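Local coordinates for protein glycosyltransferase (Streptomyces viridochromogenes, PDB 2IUY) that probably transfers a sugar from a nucleotide-activated donor with retention of configuration during avilamycin A biosynthesis, as a GT-B enzyme of glycosyltransferase family GT4, at residues 74-77 and 78-82; 304-308 and 309-313. All coordinates share one frame; numbering follows the deposited sequence.

In the fold
Both contacts are local ones within a helix or at its start, and they lie on opposite sides of the chain's centre, about 44 Å apart between centres and about 32 Å between nearest atoms. Contact 1 belongs to helix 73-82, which packs on the six-stranded parallel sheet that contains strands 5-9 and 49-53; contact 2 opens helix 308-319, in the half of the chain that holds the second such sheet. Two Rossmann-like domains, each built on one sheet, make up the GT-B fold. Contact 1 is partly buried and amphipathic, with I76 and L80 inward and acidic and basic residues outward. Contact 2 is a surface contact, with V311 its one buried residue, packed against a proline.

Contact 1: 74-77 and 78-82; sequences EEIE and RWLRT
R78 meets E74 one helical turn back, first through the backbone and then through its side chain. Its N donates to E74 O at 3.0 Å, one of four successive i to i+4 bonds between 74-77 and 78-82; in another, L80 N reaches I76 O with an N-H...O angle of 168°. The R78 side chain leaves with CG anti to the backbone N (chi1 -175°), then bends at chi3, which folds the guanidinium back until E74 O lies over the centre of one face, 3.9 Å above the plane. The E74 carboxylate stays apart from it: OE2 is 4.4 Å from R78 NH1, too far for a salt bridge. The E77 chain is extended beyond CG, and it touches I96. The carbonyl O of E77 receives R81 N at 3.1 Å.

Another side of the helix is apolar. The I76 and L80 side chains run alongside one another in the same direction, with I76 CG2 against L80 CD1 at 3.8 Å. Both reach L53 of strand 49-53, while V9 meets I76 and A7 meets L80 on strand 5-9, so branched aliphatic residues suit this inner side of a Rossmann-like layer. W79 also packs on L53, and the edge of its ring meets L80 CD2 in plane. Long charged chains suit the exposed side, where solvent can surround their ends. The chemistry implies a helix held together by its backbone bonds and seated by its aliphatic side, while E74 and R78 probably add a modest, solvent-screened electrostatic attraction.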
loop_
_atom_site.group_PDB
_atom_site.type_symbol
_atom_site.label_atom_id
_atom_site.label_comp_id
_atom_site.label_asym_id
_atom_site.label_seq_id
_atom_site.Cartn_x
_atom_site.Cartn_y
_atom_site.Cartn_z
ATOM N N GLU A 74 2.484 -21.554 10.821
ATOM C CA GLU A 74 2.034 -22.919 11.130
ATOM C C GLU A 74 0.635 -22.948 11.716
ATOM O O GLU A 74 -0.150 -23.832 11.405
ATOM C CB GLU A 74 3.031 -23.626 12.091
ATOM C CG GLU A 74 4.151 -22.683 12.652
ATOM C CD GLU A 74 4.435 -22.840 14.155
ATOM O OE1 GLU A 74 5.603 -22.596 14.538
ATOM O OE2 GLU A 74 3.507 -23.191 14.947
ATOM N N GLU A 75 0.341 -21.977 12.575
ATOM C CA GLU A 75 -0.993 -21.797 13.172
ATOM C C GLU A 75 -2.017 -21.385 12.125
ATOM O O GLU A 75 -3.172 -21.798 12.205
ATOM C CB GLU A 75 -0.962 -20.692 14.246
ATOM C CG GLU A 75 -0.417 -21.135 15.580
ATOM C CD GLU A 75 0.209 -20.010 16.407
ATOM O OE1 GLU A 75 1.242 -20.339 17.044
ATOM O OE2 GLU A 75 -0.285 -18.834 16.433
ATOM N N ILE A 76 -1.597 -20.528 11.190
ATOM C CA ILE A 76 -2.448 -20.111 10.105
ATOM C C ILE A 76 -2.742 -21.335 9.203
ATOM O O ILE A 76 -3.885 -21.551 8.846
ATOM C CB ILE A 76 -1.850 -18.933 9.256
ATOM C CG1 ILE A 76 -1.634 -17.659 10.091
ATOM C CG2 ILE A 76 -2.758 -18.628 8.039
ATOM C CD1 ILE A 76 -0.714 -16.609 9.347
ATOM N N GLU A 77 -1.733 -22.139 8.877
ATOM C CA GLU A 77 -1.968 -23.368 8.060
ATOM C C GLU A 77 -2.870 -24.363 8.738
ATOM O O GLU A 77 -3.735 -24.957 8.092
ATOM C CB GLU A 77 -0.681 -24.117 7.680
ATOM C CG GLU A 77 0.427 -23.234 7.245
ATOM C CD GLU A 77 1.609 -24.002 6.722
ATOM O OE1 GLU A 77 2.286 -23.416 5.822
ATOM O OE2 GLU A 77 1.851 -25.159 7.214
ATOM N N ARG A 78 -2.673 -24.536 10.041
ATOM C CA ARG A 78 -3.465 -25.475 10.807
ATOM C C ARG A 78 -4.918 -25.085 10.765
ATOM O O ARG A 78 -5.765 -25.953 10.548
ATOM C CB ARG A 78 -2.939 -25.546 12.236
ATOM C CG ARG A 78 -3.583 -26.582 13.157
ATOM C CD ARG A 78 -2.705 -26.787 14.380
ATOM N NE ARG A 78 -1.369 -27.253 13.969
ATOM C CZ ARG A 78 -0.210 -26.653 14.267
ATOM N NH1 ARG A 78 -0.181 -25.546 15.030
ATOM N NH2 ARG A 78 0.931 -27.177 13.811
ATOM N N TRP A 79 -5.195 -23.784 10.940
ATOM C CA TRP A 79 -6.545 -23.204 10.942
ATOM C C TRP A 79 -7.252 -23.328 9.588
ATOM O O TRP A 79 -8.425 -23.700 9.524
ATOM C CB TRP A 79 -6.521 -21.719 11.382
ATOM C CG TRP A 79 -7.927 -21.176 11.633
ATOM C CD1 TRP A 79 -8.655 -21.234 12.820
ATOM C CD2 TRP A 79 -8.795 -20.523 10.672
ATOM N NE1 TRP A 79 -9.897 -20.659 12.636
ATOM C CE2 TRP A 79 -10.005 -20.218 11.337
ATOM C CE3 TRP A 79 -8.658 -20.162 9.318
ATOM C CZ2 TRP A 79 -11.079 -19.582 10.688
ATOM C CZ3 TRP A 79 -9.733 -19.524 8.680
ATOM C CH2 TRP A 79 -10.927 -19.258 9.370
ATOM N N LEU A 80 -6.528 -22.979 8.523
ATOM C CA LEU A 80 -7.016 -23.074 7.132
ATOM C C LEU A 80 -7.393 -24.501 6.686
ATOM O O LEU A 80 -8.320 -24.686 5.887
ATOM C CB LEU A 80 -5.976 -22.463 6.158
ATOM C CG LEU A 80 -5.776 -20.941 6.228
ATOM C CD1 LEU A 80 -4.641 -20.518 5.267
ATOM C CD2 LEU A 80 -7.069 -20.188 5.935
ATOM N N ARG A 81 -6.678 -25.507 7.195
ATOM C CA ARG A 81 -6.944 -26.894 6.847
ATOM C C ARG A 81 -8.356 -27.363 7.254
ATOM O O ARG A 81 -8.973 -28.178 6.578
ATOM C CB ARG A 81 -5.848 -27.807 7.449
ATOM C CG ARG A 81 -5.915 -29.257 6.938
ATOM C CD ARG A 81 -4.692 -30.123 7.367
ATOM N NE ARG A 81 -3.606 -30.141 6.355
ATOM C CZ ARG A 81 -3.529 -30.931 5.267
ATOM N NH1 ARG A 81 -4.475 -31.849 4.940
ATOM N NH2 ARG A 81 -2.447 -30.809 4.474
ATOM N N THR A 82 -8.879 -26.830 8.345
ATOM C CA THR A 82 -10.174 -27.278 8.860
ATOM C C THR A 82 -11.289 -26.231 8.733
ATOM O O THR A 82 -12.449 -26.500 9.098
ATOM C CB THR A 82 -10.046 -27.714 10.337
ATOM O OG1 THR A 82 -9.656 -26.589 11.146
ATOM C CG2 THR A 82 -9.001 -28.859 10.467
#

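Contact 2: 304-308 and 309-313; sequences GLPAS and DEVRR
The backbone turns from an extended run at P306 and A307 into helix at S308, and the bond from V311 N to A307 O, 3.2 Å long, closes the first turn. V311 N approaches that oxygen nearly along the C=O axis, with an N-H...O angle of 163°. R312 N then bonds to S308 O at 3.0 Å.

A307 occupies the N-cap position of helix 308-319 in this GT-B chain. Just before the cap, the fixed phi of P306 suits the extended entry, and its ring packs back on the first turn. P306 CG presses on V311 CG1 at 3.5 Å, tighter than usual for two carbons, the two side chains crossing at about a right angle. The carboxylate of E310 comes to the same ring, its CD 3.6 Å from P306 CB, because CG lies anti to the backbone N (chi1 180°) and the chain runs out extended. V311, buried and compact, also touches V283. Small, polar S308 suits a first turn: its OG hydrogen-bonds to G265 O, while R312, bent at chi2 and chi3, gives V263 O a weak hydrogen bond from NH1. Both tie this helix start to the end of helix 256-263, which carries the UDP-binding T256, V257 and E260.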
loop_
_atom_site.group_PDB
_atom_site.type_symbol
_atom_site.label_atom_id
_atom_site.label_comp_id
_atom_site.label_asym_id
_atom_site.label_seq_id
_atom_site.Cartn_x
_atom_site.Cartn_y
_atom_site.Cartn_z
ATOM N N GLY A 304 1.229 23.570 -10.180
ATOM C CA GLY A 304 0.166 23.084 -11.075
ATOM C C GLY A 304 -0.608 21.813 -10.660
ATOM O O GLY A 304 -1.487 21.325 -11.419
ATOM N N LEU A 305 -0.296 21.247 -9.481
ATOM C CA LEU A 305 -0.945 19.965 -9.079
ATOM C C LEU A 305 -2.460 20.200 -8.858
ATOM O O LEU A 305 -2.881 21.336 -8.565
ATOM C CB LEU A 305 -0.310 19.352 -7.811
ATOM C CG LEU A 305 1.121 18.784 -7.812
ATOM C CD1 LEU A 305 1.614 18.597 -6.385
ATOM C CD2 LEU A 305 1.223 17.474 -8.583
ATOM N N PRO A 306 -3.269 19.133 -9.015
ATOM C CA PRO A 306 -4.717 19.196 -8.767
ATOM C C PRO A 306 -5.029 19.541 -7.323
ATOM O O PRO A 306 -4.184 19.364 -6.441
ATOM C CB PRO A 306 -5.193 17.807 -9.162
ATOM C CG PRO A 306 -3.984 16.952 -9.015
ATOM C CD PRO A 306 -2.870 17.792 -9.479
ATOM N N ALA A 307 -6.222 20.078 -7.099
ATOM C CA ALA A 307 -6.662 20.455 -5.779
ATOM C C ALA A 307 -7.294 19.260 -5.070
ATOM O O ALA A 307 -7.543 18.201 -5.708
ATOM C CB ALA A 307 -7.675 21.666 -5.898
ATOM N N SER A 308 -7.600 19.440 -3.777
ATOM C CA SER A 308 -8.160 18.387 -2.906
ATOM C C SER A 308 -9.376 17.641 -3.444
ATOM O O SER A 308 -9.433 16.405 -3.379
ATOM C CB SER A 308 -8.476 18.953 -1.523
ATOM O OG SER A 308 -7.259 19.270 -0.863
ATOM N N ASP A 309 -10.344 18.382 -3.967
ATOM C CA ASP A 309 -11.597 17.802 -4.424
ATOM C C ASP A 309 -11.380 16.833 -5.578
ATOM O O ASP A 309 -11.966 15.772 -5.618
ATOM C CB ASP A 309 -12.606 18.882 -4.849
ATOM C CG ASP A 309 -13.228 19.605 -3.675
ATOM O OD1 ASP A 309 -12.786 19.385 -2.527
ATOM O OD2 ASP A 309 -14.169 20.427 -3.903
ATOM N N GLU A 310 -10.553 17.248 -6.524
ATOM C CA GLU A 310 -10.170 16.475 -7.670
ATOM C C GLU A 310 -9.448 15.166 -7.318
ATOM O O GLU A 310 -9.735 14.101 -7.892
ATOM C CB GLU A 310 -9.233 17.368 -8.517
ATOM C CG GLU A 310 -8.732 16.710 -9.761
ATOM C CD GLU A 310 -8.301 17.669 -10.901
ATOM O OE1 GLU A 310 -8.263 18.934 -10.739
ATOM O OE2 GLU A 310 -7.985 17.098 -11.982
ATOM N N VAL A 311 -8.450 15.244 -6.430
ATOM C CA VAL A 311 -7.696 14.025 -6.067
ATOM C C VAL A 311 -8.516 13.069 -5.212
ATOM O O VAL A 311 -8.386 11.851 -5.342
ATOM C CB VAL A 311 -6.292 14.325 -5.455
ATOM C CG1 VAL A 311 -5.442 15.128 -6.417
ATOM C CG2 VAL A 311 -6.375 15.034 -4.134
ATOM N N ARG A 312 -9.370 13.593 -4.342
ATOM C CA ARG A 312 -10.250 12.733 -3.564
ATOM C C ARG A 312 -11.265 11.985 -4.448
ATOM O O ARG A 312 -11.551 10.803 -4.220
ATOM C CB ARG A 312 -10.943 13.504 -2.442
ATOM C CG ARG A 312 -11.858 12.636 -1.537
ATOM C CD ARG A 312 -11.690 13.047 -0.020
ATOM N NE ARG A 312 -11.510 14.482 0.066
ATOM C CZ ARG A 312 -10.920 15.137 1.049
ATOM N NH1 ARG A 312 -10.402 14.516 2.077
ATOM N NH2 ARG A 312 -10.820 16.451 0.953
ATOM N N ARG A 313 -11.980 12.387 -5.271
ATOM C CA ARG A 313 -12.847 12.062 -6.381
ATOM C C ARG A 313 -12.215 10.963 -7.230
ATOM O O ARG A 313 -12.849 10.025 -7.534
ATOM C CB ARG A 313 -13.155 13.278 -7.290
ATOM C CG ARG A 313 -14.162 12.962 -8.463
ATOM C CD ARG A 313 -14.616 14.077 -9.423
ATOM N NE ARG A 313 -15.482 13.448 -10.355
ATOM C CZ ARG A 313 -16.761 13.171 -10.331
ATOM N NH1 ARG A 313 -17.583 13.239 -9.320
ATOM N NH2 ARG A 313 -17.184 12.645 -11.423
#